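Local coordinates for 16S rRNA (adenine(1408)-N(1))-methyltransferase (Catenulispora acidiphila, PDB 4X1O), which probably methylates N1 of adenine 1408 in 16S ribosomal RNA with S-adenosyl-L-methionine as methyl donor, a modification linked to aminoglycoside resistance, at residues 160-163 with 164-168; 173-176 with 177-180; 179-183 with 184-188. All blocks are in the same frame, centred on the assembly; numbering follows the deposited sequence.

Contact 1 (160-163 with 164-168); sequences ISIG and TSIWR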
loop_
_atom_site.group_PDB
_atom_site.type_symbol
_atom_site.label_atom_id
_atom_site.label_comp_id
_atom_site.label_asym_id
_atom_site.label_seq_id
_atom_site.Cartn_x
_atom_site.Cartn_y
_atom_site.Cartn_z
ATOM N N ILE A 160 -1.070 4.946 -6.374
ATOM C CA ILE A 160 0.256 4.348 -6.414
ATOM C C ILE A 160 1.264 5.479 -6.407
ATOM O O ILE A 160 1.104 6.453 -7.143
ATOM C CB ILE A 160 0.461 3.472 -7.656
ATOM C CG1 ILE A 160 -0.533 2.313 -7.673
ATOM C CG2 ILE A 160 1.892 2.945 -7.722
ATOM C CD1 ILE A 160 -0.536 1.581 -9.013
ATOM N N SER A 161 2.284 5.364 -5.566
ATOM C CA SER A 161 3.299 6.407 -5.461
ATOM C C SER A 161 4.655 5.758 -5.562
ATOM O O SER A 161 5.050 4.974 -4.686
ATOM C CB SER A 161 3.181 7.184 -4.140
ATOM O OG SER A 161 2.053 8.044 -4.135
ATOM N N ILE A 162 5.369 6.057 -6.637
ATOM C CA ILE A 162 6.686 5.462 -6.844
ATOM C C ILE A 162 7.742 6.560 -6.901
ATOM O O ILE A 162 7.652 7.466 -7.717
ATOM C CB ILE A 162 6.719 4.626 -8.147
ATOM C CG1 ILE A 162 5.705 3.475 -8.089
ATOM C CG2 ILE A 162 8.124 4.078 -8.414
ATOM C CD1 ILE A 162 5.446 2.840 -9.431
ATOM N N GLY A 163 8.745 6.494 -6.033
ATOM C CA GLY A 163 9.837 7.453 -6.114
ATOM C C GLY A 163 10.694 7.189 -7.339
ATOM O O GLY A 163 11.086 6.059 -7.594
ATOM N N THR A 164 10.991 8.233 -8.106
ATOM C CA THR A 164 11.681 8.040 -9.376
ATOM C C THR A 164 13.187 7.871 -9.221
ATOM O O THR A 164 13.880 7.533 -10.186
ATOM C CB THR A 164 11.422 9.213 -10.329
ATOM O OG1 THR A 164 11.875 10.416 -9.711
ATOM C CG2 THR A 164 9.933 9.329 -10.634
ATOM N N SER A 165 13.702 8.089 -8.016
ATOM C CA SER A 165 15.133 7.929 -7.792
ATOM C C SER A 165 15.566 6.477 -7.965
ATOM O O SER A 165 16.753 6.196 -8.103
ATOM C CB SER A 165 15.530 8.429 -6.401
ATOM O OG SER A 165 14.949 7.626 -5.391
ATOM N N ILE A 166 14.608 5.551 -7.980
ATOM C CA ILE A 166 14.951 4.144 -8.206
ATOM C C ILE A 166 15.485 3.914 -9.620
ATOM O O ILE A 166 16.099 2.894 -9.895
ATOM C CB ILE A 166 13.751 3.203 -7.975
ATOM C CG1 ILE A 166 12.619 3.511 -8.959
ATOM C CG2 ILE A 166 13.274 3.276 -6.527
ATOM C CD1 ILE A 166 11.432 2.553 -8.836
ATOM N N TRP A 167 15.262 4.858 -10.529
ATOM C CA TRP A 167 15.788 4.664 -11.875
ATOM C C TRP A 167 17.117 5.380 -12.071
ATOM O O TRP A 167 17.632 5.464 -13.192
ATOM C CB TRP A 167 14.744 5.085 -12.911
ATOM C CG TRP A 167 13.948 3.892 -13.371
ATOM C CD1 TRP A 167 14.431 2.795 -14.033
ATOM C CD2 TRP A 167 12.570 3.626 -13.126
ATOM N NE1 TRP A 167 13.428 1.888 -14.255
ATOM C CE2 TRP A 167 12.276 2.371 -13.705
ATOM C CE3 TRP A 167 11.546 4.329 -12.489
ATOM C CZ2 TRP A 167 11.004 1.814 -13.668
ATOM C CZ3 TRP A 167 10.284 3.769 -12.457
ATOM C CH2 TRP A 167 10.025 2.527 -13.041
ATOM N N ARG A 168 17.700 5.848 -10.970
ATOM C CA ARG A 168 19.064 6.359 -11.001
ATOM C C ARG A 168 19.974 5.326 -10.357
ATOM O O ARG A 168 19.583 4.679 -9.389
ATOM C CB ARG A 168 19.160 7.706 -10.286
ATOM C CG ARG A 168 18.239 8.760 -10.879
ATOM C CD ARG A 168 18.646 9.101 -12.306
ATOM N NE ARG A 168 17.496 9.416 -13.149
ATOM C CZ ARG A 168 17.312 8.932 -14.375
ATOM N NH1 ARG A 168 18.211 8.113 -14.909
ATOM N NH2 ARG A 168 16.236 9.271 -15.069
#
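Ile-166 lays its CG1-CD1 arm back over the end of the strand it follows, crossing the CG2 branch of Ile-162 at a slant; CD1 and CG2 are 3.7 Å apart. With CG1 set between the backbone N and the carbonyl carbon (chi1 62°), the arm is directed at the strand and lies across the end of the Gly-163 carbonyl, which points almost straight at CG1, 3.3 Å from Gly-163 O. CG2 and CD1 of Ile-166 also face this oxygen, each at 3.7 Å, so that the side chain closes off its front. On the strand side, Ile-162 turns CG2 anti to its backbone N and so into this contact. Further along, Trp-167 presents one ring face to CG1 of Ile-166, which stands 3.7 Å above the plane and is displaced toward the ring's rim. The bend is a short 3-10 segment, 164-166, in which Trp-167 N bonds to Thr-164 O and Arg-168 N to Ser-165 O, both at 3.0 Å. The hydroxyls of Thr-164 and Ser-165 are held from strand 229-239, by Thr-231 O and the carboxylate of Glu-230. Helix 131-139 packs against the apolar side through Val-137 on Ile-162 and Leu-134 on Ile-166. Leu-133, a residue of the S-adenosyl-L-methionine site, which is empty of the donor here, lies about 8 Å from Ile-162, side chain to side chain. This is the C-terminal end of the fifth strand, the last parallel one before antiparallel strand 229-239, in a Rossmann-like, S-adenosylmethionine-dependent methyltransferase fold.

Contact 2 (173-176 with 177-180); sequences LEIR and DLPE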
loop_
_atom_site.group_PDB
_atom_site.type_symbol
_atom_site.label_atom_id
_atom_site.label_comp_id
_atom_site.label_asym_id
_atom_site.label_seq_id
_atom_site.Cartn_x
_atom_site.Cartn_y
_atom_site.Cartn_z
ATOM N N LEU A 173 17.531 -4.411 -8.594
ATOM C CA LEU A 173 17.409 -5.547 -9.497
ATOM C C LEU A 173 16.014 -5.768 -10.064
ATOM O O LEU A 173 15.868 -6.172 -11.227
ATOM C CB LEU A 173 17.869 -6.815 -8.760
ATOM C CG LEU A 173 17.942 -8.101 -9.584
ATOM C CD1 LEU A 173 18.880 -7.926 -10.775
ATOM C CD2 LEU A 173 18.422 -9.224 -8.692
ATOM N N GLU A 174 14.979 -5.505 -9.265
ATOM C CA GLU A 174 13.628 -5.829 -9.697
ATOM C C GLU A 174 13.129 -4.946 -10.844
ATOM O O GLU A 174 12.124 -5.272 -11.470
ATOM C CB GLU A 174 12.648 -5.770 -8.509
ATOM C CG GLU A 174 12.593 -4.443 -7.759
ATOM C CD GLU A 174 13.481 -4.425 -6.510
ATOM O OE1 GLU A 174 14.669 -4.827 -6.589
ATOM O OE2 GLU A 174 12.980 -4.007 -5.434
ATOM N N ILE A 175 13.820 -3.846 -11.131
ATOM C CA ILE A 175 13.425 -3.037 -12.286
ATOM C C ILE A 175 14.573 -2.678 -13.212
ATOM O O ILE A 175 14.375 -1.883 -14.131
ATOM C CB ILE A 175 12.755 -1.718 -11.862
ATOM C CG1 ILE A 175 13.702 -0.927 -10.953
ATOM C CG2 ILE A 175 11.410 -1.999 -11.192
ATOM C CD1 ILE A 175 13.404 0.523 -10.871
ATOM N N ARG A 176 15.760 -3.246 -13.011
ATOM C CA ARG A 176 16.913 -2.689 -13.714
ATOM C C ARG A 176 16.913 -3.054 -15.195
ATOM O O ARG A 176 17.619 -2.431 -15.982
ATOM C CB ARG A 176 18.227 -3.113 -13.063
ATOM C CG ARG A 176 18.595 -4.568 -13.220
ATOM C CD ARG A 176 19.867 -4.862 -12.423
ATOM N NE ARG A 176 21.042 -4.217 -12.998
ATOM C CZ ARG A 176 21.909 -4.832 -13.793
ATOM N NH1 ARG A 176 21.740 -6.115 -14.093
ATOM N NH2 ARG A 176 22.949 -4.173 -14.282
ATOM N N ASP A 177 16.113 -4.047 -15.574
ATOM C CA ASP A 177 15.976 -4.412 -16.981
ATOM C C ASP A 177 14.846 -3.651 -17.660
ATOM O O ASP A 177 14.601 -3.841 -18.856
ATOM C CB ASP A 177 15.740 -5.923 -17.136
ATOM C CG ASP A 177 14.482 -6.401 -16.416
ATOM O OD1 ASP A 177 14.333 -6.097 -15.204
ATOM O OD2 ASP A 177 13.654 -7.093 -17.057
ATOM N N LEU A 178 14.170 -2.785 -16.908
ATOM C CA LEU A 178 13.026 -2.040 -17.435
ATOM C C LEU A 178 13.359 -0.579 -17.635
ATOM O O LEU A 178 14.066 0.024 -16.826
ATOM C CB LEU A 178 11.827 -2.162 -16.496
ATOM C CG LEU A 178 11.482 -3.582 -16.032
ATOM C CD1 LEU A 178 10.338 -3.530 -15.023
ATOM C CD2 LEU A 178 11.133 -4.468 -17.211
ATOM N N PRO A 179 12.826 0.013 -18.709
ATOM C CA PRO A 179 13.011 1.452 -18.923
ATOM C C PRO A 179 12.186 2.267 -17.941
ATOM O O PRO A 179 11.152 1.798 -17.432
ATOM C CB PRO A 179 12.534 1.663 -20.366
ATOM C CG PRO A 179 11.583 0.539 -20.620
ATOM C CD PRO A 179 12.077 -0.631 -19.800
ATOM N N GLU A 180 12.649 3.475 -17.647
ATOM C CA GLU A 180 11.975 4.296 -16.657
ATOM C C GLU A 180 10.525 4.534 -17.037
ATOM O O GLU A 180 10.209 4.902 -18.174
ATOM C CB GLU A 180 12.700 5.632 -16.466
ATOM C CG GLU A 180 12.008 6.533 -15.455
ATOM C CD GLU A 180 12.862 7.708 -15.028
ATOM O OE1 GLU A 180 13.983 7.838 -15.556
ATOM O OE2 GLU A 180 12.404 8.503 -14.179
HETATM O O HOH W 1 16.068 -7.543 -13.250
HETATM O O HOH W 2 16.192 0.641 -15.772
#
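Ile-175 and Leu-178 flank a type I beta turn and meet loosely, CG2 of Ile-175 lying 4.3 Å from CD1 of Leu-178. The turn backbone places CB of Leu-178 3.5 Å from Ile-175 O, and CG, anti to the leucine's carbonyl carbon (chi1 -48°), directs CD1 back toward the isoleucine. The turn is closed by Leu-178 N bonding to Ile-175 O at 2.9 Å; the donor sits well above the carbonyl plane, 55° out of it. At the two central positions, Arg-176 and Asp-177 point their CB atoms away from the opposite segment. Asp-177 folds its carboxylate back over the preceding backbone, and one water donates both to its OD1, at 3.0 Å, and to Leu-173 O, unusually close. A second water donates to Leu-178 O, again at short range, and weakly to Arg-176 O, linking these two carbonyls. Asp-177 OD1 also forms a salt bridge with Arg-135, whose NH1 bonds to Glu-174 O as well, so one guanidinium ties down both halves. The turn thus sits at the surface against helix 131-139, with Leu-178 on Arg-135 and Leu-139 and Ile-175 on Leu-134, in the long connection between strand 157-163 and helix 183-188.

Contact 3 (179-183 with 184-188); sequences PELTP and ETVVS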
loop_
_atom_site.group_PDB
_atom_site.type_symbol
_atom_site.label_atom_id
_atom_site.label_comp_id
_atom_site.label_asym_id
_atom_site.label_seq_id
_atom_site.Cartn_x
_atom_site.Cartn_y
_atom_site.Cartn_z
ATOM N N PRO A 179 12.826 0.013 -18.709
ATOM C CA PRO A 179 13.011 1.452 -18.923
ATOM C C PRO A 179 12.186 2.267 -17.941
ATOM O O PRO A 179 11.152 1.798 -17.432
ATOM C CB PRO A 179 12.534 1.663 -20.366
ATOM C CG PRO A 179 11.583 0.539 -20.620
ATOM C CD PRO A 179 12.077 -0.631 -19.800
ATOM N N GLU A 180 12.649 3.475 -17.647
ATOM C CA GLU A 180 11.975 4.296 -16.657
ATOM C C GLU A 180 10.525 4.534 -17.037
ATOM O O GLU A 180 10.209 4.902 -18.174
ATOM C CB GLU A 180 12.700 5.632 -16.466
ATOM C CG GLU A 180 12.008 6.533 -15.455
ATOM C CD GLU A 180 12.862 7.708 -15.028
ATOM O OE1 GLU A 180 13.983 7.838 -15.556
ATOM O OE2 GLU A 180 12.404 8.503 -14.179
ATOM N N LEU A 181 9.648 4.304 -16.073
ATOM C CA LEU A 181 8.228 4.554 -16.248
ATOM C C LEU A 181 7.933 6.036 -16.027
ATOM O O LEU A 181 8.253 6.605 -14.984
ATOM C CB LEU A 181 7.413 3.683 -15.285
ATOM C CG LEU A 181 5.894 3.633 -15.455
ATOM C CD1 LEU A 181 5.475 3.101 -16.837
ATOM C CD2 LEU A 181 5.302 2.805 -14.330
ATOM N N THR A 182 7.351 6.659 -17.041
ATOM C CA THR A 182 7.028 8.082 -17.015
ATOM C C THR A 182 5.551 8.213 -17.327
ATOM O O THR A 182 4.934 7.238 -17.760
ATOM C CB THR A 182 7.843 8.869 -18.054
ATOM O OG1 THR A 182 7.367 8.527 -19.358
ATOM C CG2 THR A 182 9.326 8.544 -17.947
ATOM N N PRO A 183 4.964 9.403 -17.115
ATOM C CA PRO A 183 3.542 9.513 -17.459
ATOM C C PRO A 183 3.232 9.165 -18.923
ATOM O O PRO A 183 2.196 8.563 -19.200
ATOM C CB PRO A 183 3.227 10.984 -17.165
ATOM C CG PRO A 183 4.172 11.339 -16.061
ATOM C CD PRO A 183 5.445 10.592 -16.379
ATOM N N GLU A 184 4.118 9.522 -19.849
ATOM C CA GLU A 184 3.911 9.152 -21.245
ATOM C C GLU A 184 4.009 7.633 -21.459
ATOM O O GLU A 184 3.246 7.057 -22.239
ATOM C CB GLU A 184 4.909 9.870 -22.154
ATOM C CG GLU A 184 6.103 10.474 -21.439
ATOM C CD GLU A 184 5.741 11.730 -20.667
ATOM O OE1 GLU A 184 5.025 12.587 -21.232
ATOM O OE2 GLU A 184 6.149 11.842 -19.490
ATOM N N THR A 185 4.937 6.971 -20.780
ATOM C CA THR A 185 5.113 5.558 -21.079
ATOM C C THR A 185 4.125 4.700 -20.299
ATOM O O THR A 185 3.955 3.521 -20.600
ATOM C CB THR A 185 6.555 5.075 -20.825
ATOM O OG1 THR A 185 6.878 5.159 -19.435
ATOM C CG2 THR A 185 7.545 5.901 -21.634
ATOM N N VAL A 186 3.456 5.278 -19.304
ATOM C CA VAL A 186 2.352 4.561 -18.667
ATOM C C VAL A 186 1.298 4.248 -19.730
ATOM O O VAL A 186 0.687 3.178 -19.724
ATOM C CB VAL A 186 1.734 5.377 -17.499
ATOM C CG1 VAL A 186 0.415 4.766 -17.047
ATOM C CG2 VAL A 186 2.726 5.438 -16.356
ATOM N N VAL A 187 1.116 5.166 -20.674
ATOM C CA VAL A 187 0.223 4.910 -21.793
ATOM C C VAL A 187 0.888 4.033 -22.856
ATOM O O VAL A 187 0.352 2.993 -23.239
ATOM C CB VAL A 187 -0.253 6.215 -22.450
ATOM C CG1 VAL A 187 -1.172 5.905 -23.619
ATOM C CG2 VAL A 187 -0.956 7.087 -21.422
ATOM N N SER A 188 2.067 4.441 -23.308
ATOM C CA SER A 188 2.692 3.800 -24.471
ATOM C C SER A 188 3.153 2.348 -24.205
ATOM O O SER A 188 3.269 1.557 -25.145
ATOM C CB SER A 188 3.867 4.652 -24.959
ATOM O OG SER A 188 4.971 4.553 -24.078
HETATM O O HOH W 3 8.678 2.881 -19.625
#
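Two threonines exchange hydrogen bonds across the first turn of helix 183-188: Thr-182 N donates to Thr-185 OG1 at 2.9 Å, almost straight at 174°, and Thr-185 N donates to Thr-182 OG1 at 3.2 Å. This reciprocal pair is a capping box with Thr-182 as N-cap. Each hydroxyl stands between its own backbone N and carbonyl carbon (chi1 65° in Thr-185), turned toward the partner's amide. Thr-182 O receives Val-186 N at 2.9 Å, nearly in line with the carbonyl bond, and, weakly, Thr-185 N. An almost eclipsed chi1 of 16° pushes CG of Glu-184 to 3.1 Å from Thr-182 OG1, and a bend at chi2 lays the carboxylate beside the Pro-183 ring, OE2 3.4 Å from Pro-183 CD. The side chains of Leu-181 and Val-186 cross at a slant, CD1 of Leu-181 3.6 Å from CG2 of Val-186; Leu-191 of the next helix and Leu-233 of strand 229-239 extend this apolar patch. A water joins Glu-180 O to Thr-185 OG1. At the helix start, amide N-H groups lacking an acceptor in a preceding turn receive one from the cap, and Thr-185 OG1, gripped by an amide and a water, fixes the entering chain.

Overall arrangement
The three contacts follow one another along the connection from strand 157-163 to helix 183-188, on one side of the chain's centre. Contact 1 leaves the mixed sheet, contact 2 turns the chain at the surface beside helix 131-139, and contact 3 starts the next helix; contacts 2 and 3 share Pro-179 and Glu-180. Their centres lie 11 to 13 Å apart. Trp-167 and Arg-168 of contact 1 join the ends of this excursion: the indole packs on Glu-180 and Leu-181, NE1 probably bonds to Leu-178 O, and Arg-168 pairs with Glu-180. The returning chain is thereby secured to the strand end, near the methyl-donor site in contacts 1 and 2 but away from it in contact 3.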